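Local coordinates for protein lipoxygenase (Cyanothece sp., PDB 5EK8) that probably catalyses insertion of molecular oxygen into polyunsaturated fatty acids at a non-heme iron centre, acting as a 9R-lipoxygenase, at residues E484-S489 and P540-N545; N199-I204 and A226-N231; L304-I309 and E337-A342. All coordinates share one frame; numbering follows the deposited sequence.

Contact 1. Residues E484-S489 and P540-N545; sequences EIRRFS and PITNSN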
loop_
_atom_site.group_PDB
_atom_site.type_symbol
_atom_site.label_atom_id
_atom_site.label_comp_id
_atom_site.label_asym_id
_atom_site.label_seq_id
_atom_site.Cartn_x
_atom_site.Cartn_y
_atom_site.Cartn_z
ATOM N N GLU A 484 15.218 -17.670 -9.221
ATOM C CA GLU A 484 14.436 -16.922 -8.246
ATOM C C GLU A 484 13.516 -15.934 -8.957
ATOM O O GLU A 484 12.350 -15.794 -8.595
ATOM C CB GLU A 484 15.351 -16.192 -7.253
ATOM C CG GLU A 484 16.113 -17.125 -6.321
ATOM C CD GLU A 484 16.692 -16.414 -5.106
ATOM O OE1 GLU A 484 16.635 -15.167 -5.058
ATOM O OE2 GLU A 484 17.205 -17.105 -4.197
ATOM N N ILE A 485 14.038 -15.262 -9.979
ATOM C CA ILE A 485 13.222 -14.338 -10.764
ATOM C C ILE A 485 12.074 -15.073 -11.443
ATOM O O ILE A 485 10.959 -14.553 -11.527
ATOM C CB ILE A 485 14.048 -13.600 -11.831
ATOM C CG1 ILE A 485 15.194 -12.825 -11.170
ATOM C CG2 ILE A 485 13.155 -12.674 -12.644
ATOM C CD1 ILE A 485 14.748 -11.863 -10.081
ATOM N N ARG A 486 12.338 -16.289 -11.911
ATOM C CA ARG A 486 11.278 -17.070 -12.538
ATOM C C ARG A 486 10.187 -17.443 -11.538
ATOM O O ARG A 486 9.003 -17.302 -11.835
ATOM C CB ARG A 486 11.831 -18.335 -13.194
ATOM C CG ARG A 486 10.762 -19.121 -13.943
ATOM C CD ARG A 486 11.320 -20.310 -14.708
ATOM N NE ARG A 486 10.269 -20.961 -15.488
ATOM C CZ ARG A 486 10.479 -21.900 -16.403
ATOM N NH1 ARG A 486 11.709 -22.316 -16.669
ATOM N NH2 ARG A 486 9.452 -22.424 -17.056
ATOM N N ARG A 487 10.579 -17.923 -10.361
ATOM C CA ARG A 487 9.603 -18.292 -9.333
ATOM C C ARG A 487 8.787 -17.081 -8.893
ATOM O O ARG A 487 7.582 -17.179 -8.644
ATOM C CB ARG A 487 10.301 -18.929 -8.133
ATOM C CG ARG A 487 10.944 -20.262 -8.461
ATOM C CD ARG A 487 9.908 -21.256 -8.971
ATOM N NE ARG A 487 10.534 -22.446 -9.534
ATOM C CZ ARG A 487 10.804 -22.604 -10.826
ATOM N NH1 ARG A 487 10.494 -21.645 -11.687
ATOM N NH2 ARG A 487 11.380 -23.718 -11.256
ATOM N N PHE A 488 9.468 -15.942 -8.808
ATOM C CA PHE A 488 8.866 -14.643 -8.524
ATOM C C PHE A 488 7.768 -14.320 -9.543
ATOM O O PHE A 488 6.605 -14.061 -9.187
ATOM C CB PHE A 488 9.973 -13.578 -8.529
ATOM C CG PHE A 488 9.494 -12.165 -8.344
ATOM C CD1 PHE A 488 8.888 -11.763 -7.166
ATOM C CD2 PHE A 488 9.699 -11.223 -9.337
ATOM C CE1 PHE A 488 8.470 -10.447 -6.991
ATOM C CE2 PHE A 488 9.282 -9.907 -9.169
ATOM C CZ PHE A 488 8.668 -9.519 -7.993
ATOM N N SER A 489 8.151 -14.362 -10.815
ATOM C CA SER A 489 7.237 -14.125 -11.923
ATOM C C SER A 489 6.022 -15.057 -11.866
ATOM O O SER A 489 4.873 -14.615 -11.971
ATOM C CB SER A 489 7.983 -14.299 -13.250
ATOM O OG SER A 489 7.099 -14.276 -14.356
ATOM N N PRO A 540 3.864 -12.145 -17.222
ATOM C CA PRO A 540 5.090 -12.797 -16.744
ATOM C C PRO A 540 6.372 -12.057 -17.129
ATOM O O PRO A 540 6.520 -11.609 -18.264
ATOM C CB PRO A 540 5.041 -14.166 -17.423
ATOM C CG PRO A 540 4.233 -13.940 -18.650
ATOM C CD PRO A 540 3.191 -12.937 -18.268
ATOM N N ILE A 541 7.283 -11.936 -16.168
ATOM C CA ILE A 541 8.587 -11.319 -16.386
ATOM C C ILE A 541 9.478 -12.264 -17.182
ATOM O O ILE A 541 10.203 -11.851 -18.089
ATOM C CB ILE A 541 9.269 -10.963 -15.041
ATOM C CG1 ILE A 541 8.458 -9.893 -14.300
ATOM C CG2 ILE A 541 10.708 -10.513 -15.257
ATOM C CD1 ILE A 541 8.859 -9.715 -12.853
ATOM N N THR A 542 9.411 -13.544 -16.838
ATOM C CA THR A 542 10.226 -14.541 -17.507
ATOM C C THR A 542 9.592 -15.928 -17.411
ATOM O O THR A 542 8.754 -16.184 -16.545
ATOM C CB THR A 542 11.643 -14.576 -16.914
ATOM O OG1 THR A 542 12.466 -15.470 -17.678
ATOM C CG2 THR A 542 11.592 -15.030 -15.468
ATOM N N ASN A 543 9.985 -16.814 -18.318
ATOM C CA ASN A 543 9.537 -18.201 -18.284
ATOM C C ASN A 543 10.692 -19.142 -18.586
ATOM O O ASN A 543 10.484 -20.278 -19.005
ATOM C CB ASN A 543 8.393 -18.435 -19.276
ATOM C CG ASN A 543 7.022 -18.165 -18.667
ATOM O OD1 ASN A 543 6.254 -17.348 -19.180
ATOM N ND2 ASN A 543 6.710 -18.855 -17.566
ATOM N N SER A 544 11.909 -18.649 -18.381
ATOM C CA SER A 544 13.113 -19.441 -18.599
ATOM C C SER A 544 14.035 -19.379 -17.382
ATOM O O SER A 544 13.896 -18.501 -16.524
ATOM C CB SER A 544 13.847 -18.965 -19.856
ATOM O OG SER A 544 13.693 -17.570 -20.040
ATOM N N ASN A 545 14.971 -20.319 -17.310
ATOM C CA ASN A 545 15.857 -20.432 -16.159
ATOM C C ASN A 545 17.136 -19.621 -16.331
ATOM O O ASN A 545 18.026 -19.657 -15.481
ATOM C CB ASN A 545 16.195 -21.901 -15.899
ATOM C CG ASN A 545 14.988 -22.705 -15.448
ATOM O OD1 ASN A 545 14.104 -22.193 -14.755
ATOM N ND2 ASN A 545 14.941 -23.973 -15.846
#
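Loop 540-545 runs counter to one turn of helix 482-495, S489 facing I541 with CA atoms 5.4 Å apart and R486 facing T542. S489 carries the polar part of this pairing. With OG anti to its own backbone N (chi1 171°), the hydroxyl accepts from I541 N at 3.0 Å and gives a weak, longer bond to T542 O. One hydroxyl thus ties two successive loop residues to the helix. Beside this hydroxyl runs an apolar seam: T542 CG2 rests 3.6 Å from R486 CA, I485 CG2 meets the CG2 atoms of I541 and T542, and I541 CD1 reaches F488 CE2 at 3.7 Å. Farther along, R486 extends its chain beside the loop. N543 O stands 3.0 Å above the guanidinium plane, over its centre, while NH1 makes a weak bond to N545 OD1 (3.1 Å), the amide and guanidinium planes lying 43° apart. R486 NE pairs with E490, and helix 549-574 backs I541 through L555 and C558. The arginine's charge is therefore probably steadied by a carboxylate on its own helix and, more loosely, by the N543 and N545 oxygens, so the loop is held more firmly at the buried hydroxyl than at the partly exposed cation.

Contact 2. Residues N199-I204 and A226-N231; sequences NVLTPI and ADYPPN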
loop_
_atom_site.group_PDB
_atom_site.type_symbol
_atom_site.label_atom_id
_atom_site.label_comp_id
_atom_site.label_asym_id
_atom_site.label_seq_id
_atom_site.Cartn_x
_atom_site.Cartn_y
_atom_site.Cartn_z
ATOM N N ASN A 199 -2.049 8.765 20.266
ATOM C CA ASN A 199 -2.265 9.228 21.636
ATOM C C ASN A 199 -2.598 10.719 21.689
ATOM O O ASN A 199 -3.360 11.159 22.548
ATOM C CB ASN A 199 -1.047 8.930 22.511
ATOM C CG ASN A 199 -1.416 8.737 23.971
ATOM O OD1 ASN A 199 -2.595 8.685 24.327
ATOM N ND2 ASN A 199 -0.409 8.619 24.823
ATOM N N VAL A 200 -2.033 11.494 20.769
ATOM C CA VAL A 200 -2.411 12.900 20.667
ATOM C C VAL A 200 -3.835 13.072 20.125
ATOM O O VAL A 200 -4.657 13.748 20.737
ATOM C CB VAL A 200 -1.442 13.682 19.762
ATOM C CG1 VAL A 200 -1.927 15.113 19.576
ATOM C CG2 VAL A 200 -0.036 13.654 20.333
ATOM N N LEU A 201 -4.127 12.445 18.988
ATOM C CA LEU A 201 -5.367 12.731 18.257
ATOM C C LEU A 201 -6.632 12.007 18.754
ATOM O O LEU A 201 -7.738 12.523 18.606
ATOM C CB LEU A 201 -5.159 12.414 16.774
ATOM C CG LEU A 201 -4.365 13.444 15.968
ATOM C CD1 LEU A 201 -3.925 12.888 14.617
ATOM C CD2 LEU A 201 -5.204 14.692 15.783
ATOM N N THR A 202 -6.473 10.823 19.335
ATOM C CA THR A 202 -7.618 9.993 19.720
ATOM C C THR A 202 -8.513 10.568 20.831
ATOM O O THR A 202 -9.731 10.419 20.755
ATOM C CB THR A 202 -7.155 8.583 20.147
ATOM O OG1 THR A 202 -6.409 7.987 19.081
ATOM C CG2 THR A 202 -8.339 7.688 20.475
ATOM N N PRO A 203 -7.932 11.216 21.864
ATOM C CA PRO A 203 -8.831 11.790 22.878
ATOM C C PRO A 203 -9.809 12.823 22.318
ATOM O O PRO A 203 -10.884 13.022 22.893
ATOM C CB PRO A 203 -7.866 12.445 23.864
ATOM C CG PRO A 203 -6.633 11.645 23.747
ATOM C CD PRO A 203 -6.523 11.295 22.295
ATOM N N ILE A 204 -9.438 13.458 21.208
ATOM C CA ILE A 204 -10.304 14.419 20.534
ATOM C C ILE A 204 -11.511 13.706 19.929
ATOM O O ILE A 204 -12.667 14.035 20.220
ATOM C CB ILE A 204 -9.546 15.183 19.421
ATOM C CG1 ILE A 204 -8.192 15.690 19.925
ATOM C CG2 ILE A 204 -10.378 16.336 18.899
ATOM C CD1 ILE A 204 -8.288 16.720 21.035
ATOM N N ALA A 226 -12.309 23.040 15.002
ATOM C CA ALA A 226 -11.457 23.764 15.942
ATOM C C ALA A 226 -10.626 22.829 16.811
ATOM O O ALA A 226 -9.442 23.082 17.044
ATOM C CB ALA A 226 -12.300 24.675 16.821
ATOM N N ASP A 227 -11.247 21.751 17.285
ATOM C CA ASP A 227 -10.589 20.850 18.228
ATOM C C ASP A 227 -9.450 20.040 17.597
ATOM O O ASP A 227 -8.590 19.514 18.310
ATOM C CB ASP A 227 -11.614 19.910 18.866
ATOM C CG ASP A 227 -12.434 20.596 19.949
ATOM O OD1 ASP A 227 -12.142 21.769 20.263
ATOM O OD2 ASP A 227 -13.364 19.966 20.495
ATOM N N TYR A 228 -9.443 19.939 16.270
ATOM C CA TYR A 228 -8.303 19.363 15.559
ATOM C C TYR A 228 -7.417 20.482 15.026
ATOM O O TYR A 228 -7.890 21.596 14.820
ATOM C CB TYR A 228 -8.753 18.464 14.402
ATOM C CG TYR A 228 -9.420 17.167 14.806
ATOM C CD1 TYR A 228 -8.673 16.083 15.243
ATOM C CD2 TYR A 228 -10.797 17.020 14.718
ATOM C CE1 TYR A 228 -9.284 14.893 15.600
ATOM C CE2 TYR A 228 -11.417 15.835 15.072
ATOM C CZ TYR A 228 -10.658 14.775 15.512
ATOM O OH TYR A 228 -11.276 13.598 15.864
ATOM N N PRO A 229 -6.123 20.197 14.821
ATOM C CA PRO A 229 -5.243 21.186 14.187
ATOM C C PRO A 229 -5.718 21.562 12.787
ATOM O O PRO A 229 -6.434 20.785 12.167
ATOM C CB PRO A 229 -3.879 20.478 14.138
ATOM C CG PRO A 229 -4.141 19.056 14.489
ATOM C CD PRO A 229 -5.370 19.042 15.332
ATOM N N PRO A 230 -5.335 22.748 12.297
ATOM C CA PRO A 230 -5.751 23.168 10.955
ATOM C C PRO A 230 -5.034 22.387 9.859
ATOM O O PRO A 230 -4.014 21.756 10.130
ATOM C CB PRO A 230 -5.358 24.646 10.916
ATOM C CG PRO A 230 -4.205 24.741 11.853
ATOM C CD PRO A 230 -4.513 23.774 12.965
ATOM N N ASN A 231 -5.569 22.430 8.643
ATOM C CA ASN A 231 -4.928 21.787 7.500
ATOM C C ASN A 231 -4.485 22.842 6.507
ATOM O O ASN A 231 -4.575 24.035 6.787
ATOM C CB ASN A 231 -5.866 20.790 6.819
ATOM C CG ASN A 231 -6.888 21.470 5.931
ATOM O OD1 ASN A 231 -7.495 22.469 6.316
ATOM N ND2 ASN A 231 -7.076 20.936 4.727
#
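I204 pushes its CG2 methyl onto the flat of the Y228 ring, an instructive case of a small bump meeting a broad face. The methyl stands 3.8 Å from the ring centroid and only 13° off the normal, a CH-pi contact centred on the aromatic system. The same methyl also fills the notch where residue 227 passes into 228: D227 O lies 3.7 Å from I204 CG2, and D227 CB is 3.8 Å from it. CG2 is anti to the backbone N of I204, which turns this branch to the ring, while CD1 lies against D227 O. The isoleucine and tyrosine side chains slide past one another in opposite directions.

L201, a turn earlier, approaches the same ring differently. Its CD2 comes in the ring plane to the edge, 3.8 Å from Y228 CD1, the two side chains crossing at about a right angle, and just grazes P229 CD. Face and edge of one ring are thus each taken by a residue of a single helix.

These are two consecutive helices of the helical part of the lipoxygenase fold, 188-214 and 221-227, and the ring belongs to the chain leading on to helix 232-239, which N231 caps with its side chain. Helix 188-214 is kinked here, at P203. Helix 608-623 packs on both L201 and Y228, and T612 of that helix bonds Y228 OH. An alanine in place of Y228 would probably leave I204 CG2 and L201 CD2 without the ring they rest on and T612 without this hydroxyl, opening a gap between helices 188-214 and 608-623. At the outer margin D227 turns its carboxylate to K207 and H208. On the inner side, the side chain of L201 is about 10 Å from that of the iron ligand I668.

Contact 3. Residues L304-I309 and E337-A342; sequences LFPTMI and EKWLQA
I309 and W339 form the dense heart of this contact, where a strand crosses the first turns of a long helix. The isoleucine meets the six-membered end of the indole, with CG1 3.5 Å from W339 CZ3 and CD1 close to both CZ3 and CH2, the two side chains crossing at about a right angle. W339 has CG anti to its backbone N (chi1 173°), which starts the indole off from the helix toward the strand. P306 meets the indole at its rim, CB lying near the ring plane and 3.9 Å from CZ2. The backbone carbon of M308 also borders that edge, 4.0 Å from CZ3.

P306 and I309 are three residues apart, a spacing that would ordinarily put them on opposite faces of a strand. A classic beta bulge resolves this: T307 and M308 both face Y296 of strand 291-300, so the alternation slips by one and both apolar residues turn to the helix. Strand 303-313 lies between 291-300 and 329-331 in an antiparallel sheet, and the axis of its segment runs at 84° to that of helix segment 337-342, 9.4 Å away at closest approach. Helix 247-256 packs on the same pair, P306 meeting V251 and I309 meeting F250, while its D247 takes the hydrogen bond of W339 NE1.

The contact is lighter at A342, a buried residue whose CB is 4.2 Å from I309 CG2. On the strand's other face the CB atoms of T307 and M308 point away from the helix, and M308 packs instead on Y296 and V330. E337, K338 and L340, helix residues that make no contact with the strand segment, are exposed in the single chain, though K338 still leans on Y331.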
loop_
_atom_site.group_PDB
_atom_site.type_symbol
_atom_site.label_atom_id
_atom_site.label_comp_id
_atom_site.label_asym_id
_atom_site.label_seq_id
_atom_site.Cartn_x
_atom_site.Cartn_y
_atom_site.Cartn_z
ATOM N N LEU A 304 -5.127 26.133 -17.347
ATOM C CA LEU A 304 -6.397 25.419 -17.398
ATOM C C LEU A 304 -7.476 26.152 -16.609
ATOM O O LEU A 304 -7.336 26.368 -15.409
ATOM C CB LEU A 304 -6.236 23.994 -16.861
ATOM C CG LEU A 304 -5.769 22.912 -17.833
ATOM C CD1 LEU A 304 -5.547 21.610 -17.088
ATOM C CD2 LEU A 304 -6.787 22.727 -18.952
ATOM N N PHE A 305 -8.551 26.531 -17.292
ATOM C CA PHE A 305 -9.690 27.174 -16.651
ATOM C C PHE A 305 -10.903 26.254 -16.713
ATOM O O PHE A 305 -11.126 25.598 -17.728
ATOM C CB PHE A 305 -10.014 28.511 -17.328
ATOM C CG PHE A 305 -8.821 29.407 -17.513
ATOM C CD1 PHE A 305 -8.493 30.353 -16.553
ATOM C CD2 PHE A 305 -8.027 29.304 -18.645
ATOM C CE1 PHE A 305 -7.397 31.175 -16.718
ATOM C CE2 PHE A 305 -6.932 30.121 -18.814
ATOM C CZ PHE A 305 -6.615 31.061 -17.850
ATOM N N PRO A 306 -11.702 26.212 -15.637
ATOM C CA PRO A 306 -12.916 25.388 -15.655
ATOM C C PRO A 306 -14.032 26.048 -16.459
ATOM O O PRO A 306 -14.346 27.212 -16.225
ATOM C CB PRO A 306 -13.287 25.281 -14.177
ATOM C CG PRO A 306 -12.764 26.551 -13.573
ATOM C CD PRO A 306 -11.537 26.938 -14.365
ATOM N N THR A 307 -14.617 25.319 -17.403
ATOM C CA THR A 307 -15.667 25.881 -18.247
ATOM C C THR A 307 -17.063 25.549 -17.726
ATOM O O THR A 307 -17.944 26.409 -17.719
ATOM C CB THR A 307 -15.537 25.390 -19.687
ATOM O OG1 THR A 307 -15.670 23.965 -19.717
ATOM C CG2 THR A 307 -14.182 25.775 -20.242
ATOM N N MET A 308 -17.267 24.304 -17.304
ATOM C CA MET A 308 -18.513 23.925 -16.641
ATOM C C MET A 308 -18.358 22.662 -15.805
ATOM O O MET A 308 -17.340 21.988 -15.860
ATOM C CB MET A 308 -19.643 23.726 -17.658
ATOM C CG MET A 308 -19.481 22.523 -18.574
ATOM S SD MET A 308 -20.947 22.265 -19.603
ATOM C CE MET A 308 -21.029 23.811 -20.508
ATOM N N ILE A 309 -19.378 22.373 -15.009
ATOM C CA ILE A 309 -19.455 21.151 -14.230
ATOM C C ILE A 309 -20.885 20.680 -14.341
ATOM O O ILE A 309 -21.820 21.429 -14.051
ATOM C CB ILE A 309 -19.082 21.350 -12.734
ATOM C CG1 ILE A 309 -17.633 21.815 -12.574
ATOM C CG2 ILE A 309 -19.308 20.066 -11.937
ATOM C CD1 ILE A 309 -17.248 22.078 -11.144
ATOM N N GLU A 337 -23.189 30.706 -6.304
ATOM C CA GLU A 337 -23.076 29.771 -5.197
ATOM C C GLU A 337 -23.366 28.350 -5.660
ATOM O O GLU A 337 -22.861 27.399 -5.074
ATOM C CB GLU A 337 -24.006 30.163 -4.040
ATOM C CG GLU A 337 -25.434 29.649 -4.137
ATOM C CD GLU A 337 -26.311 30.512 -5.024
ATOM O OE1 GLU A 337 -25.774 31.421 -5.695
ATOM O OE2 GLU A 337 -27.543 30.289 -5.038
ATOM N N LYS A 338 -24.166 28.199 -6.711
ATOM C CA LYS A 338 -24.420 26.868 -7.247
ATOM C C LYS A 338 -23.189 26.383 -8.000
ATOM O O LYS A 338 -22.934 25.179 -8.086
ATOM C CB LYS A 338 -25.667 26.854 -8.134
ATOM C CG LYS A 338 -26.954 26.853 -7.313
ATOM C CD LYS A 338 -28.141 26.295 -8.071
ATOM C CE LYS A 338 -29.123 25.624 -7.113
ATOM N NZ LYS A 338 -29.272 26.387 -5.836
ATOM N N TRP A 339 -22.410 27.328 -8.516
ATOM C CA TRP A 339 -21.099 27.007 -9.068
ATOM C C TRP A 339 -20.165 26.511 -7.961
ATOM O O TRP A 339 -19.530 25.458 -8.095
ATOM C CB TRP A 339 -20.499 28.221 -9.781
ATOM C CG TRP A 339 -19.081 28.024 -10.226
ATOM C CD1 TRP A 339 -17.993 28.738 -9.826
ATOM C CD2 TRP A 339 -18.595 27.038 -11.149
ATOM N NE1 TRP A 339 -16.862 28.269 -10.447
ATOM C CE2 TRP A 339 -17.204 27.221 -11.262
ATOM C CE3 TRP A 339 -19.202 26.023 -11.894
ATOM C CZ2 TRP A 339 -16.410 26.429 -12.089
ATOM C CZ3 TRP A 339 -18.413 25.234 -12.713
ATOM C CH2 TRP A 339 -17.032 25.442 -12.802
ATOM N N LEU A 340 -20.095 27.263 -6.862
ATOM C CA LEU A 340 -19.256 26.864 -5.727
ATOM C C LEU A 340 -19.644 25.487 -5.165
ATOM O O LEU A 340 -18.783 24.645 -4.861
ATOM C CB LEU A 340 -19.332 27.917 -4.617
ATOM C CG LEU A 340 -18.667 29.262 -4.921
ATOM C CD1 LEU A 340 -19.248 30.368 -4.054
ATOM C CD2 LEU A 340 -17.164 29.157 -4.736
ATOM N N GLN A 341 -20.947 25.263 -5.040
ATOM C CA GLN A 341 -21.482 24.000 -4.542
ATOM C C GLN A 341 -21.188 22.847 -5.507
ATOM O O GLN A 341 -20.884 21.728 -5.079
ATOM C CB GLN A 341 -22.988 24.132 -4.291
ATOM C CG GLN A 341 -23.320 25.015 -3.090
ATOM C CD GLN A 341 -24.700 25.644 -3.175
ATOM O OE1 GLN A 341 -25.489 25.333 -4.068
ATOM N NE2 GLN A 341 -24.992 26.546 -2.248
ATOM N N ALA A 342 -21.263 23.130 -6.807
ATOM C CA ALA A 342 -20.862 22.154 -7.816
ATOM C C ALA A 342 -19.393 21.772 -7.638
ATOM O O ALA A 342 -19.037 20.587 -7.677
ATOM C CB ALA A 342 -21.105 22.697 -9.218
#

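In the fold
Along the chain the order is contact 2, contact 3, contact 1, each closing before the next opens. Their centres lie about 48 Å apart for contacts 1 and 2, 50 Å for contacts 1 and 3 and 32 Å for contacts 2 and 3, with no touching atoms; contacts 1 and 2 fall on opposite sides of the chain's centre. Helix 337-377 connects two of them: its start belongs to contact 3, its end packs on helix 482-495 at contact 1, and between these lie the iron ligands H359 and H364. Helix 549-574, which backs contact 1, carries H570 and N574. Contacts 1 and 3 thus lie against helices that carry iron ligands, while contact 2, on helix 188-214, stands near the iron ligand I668.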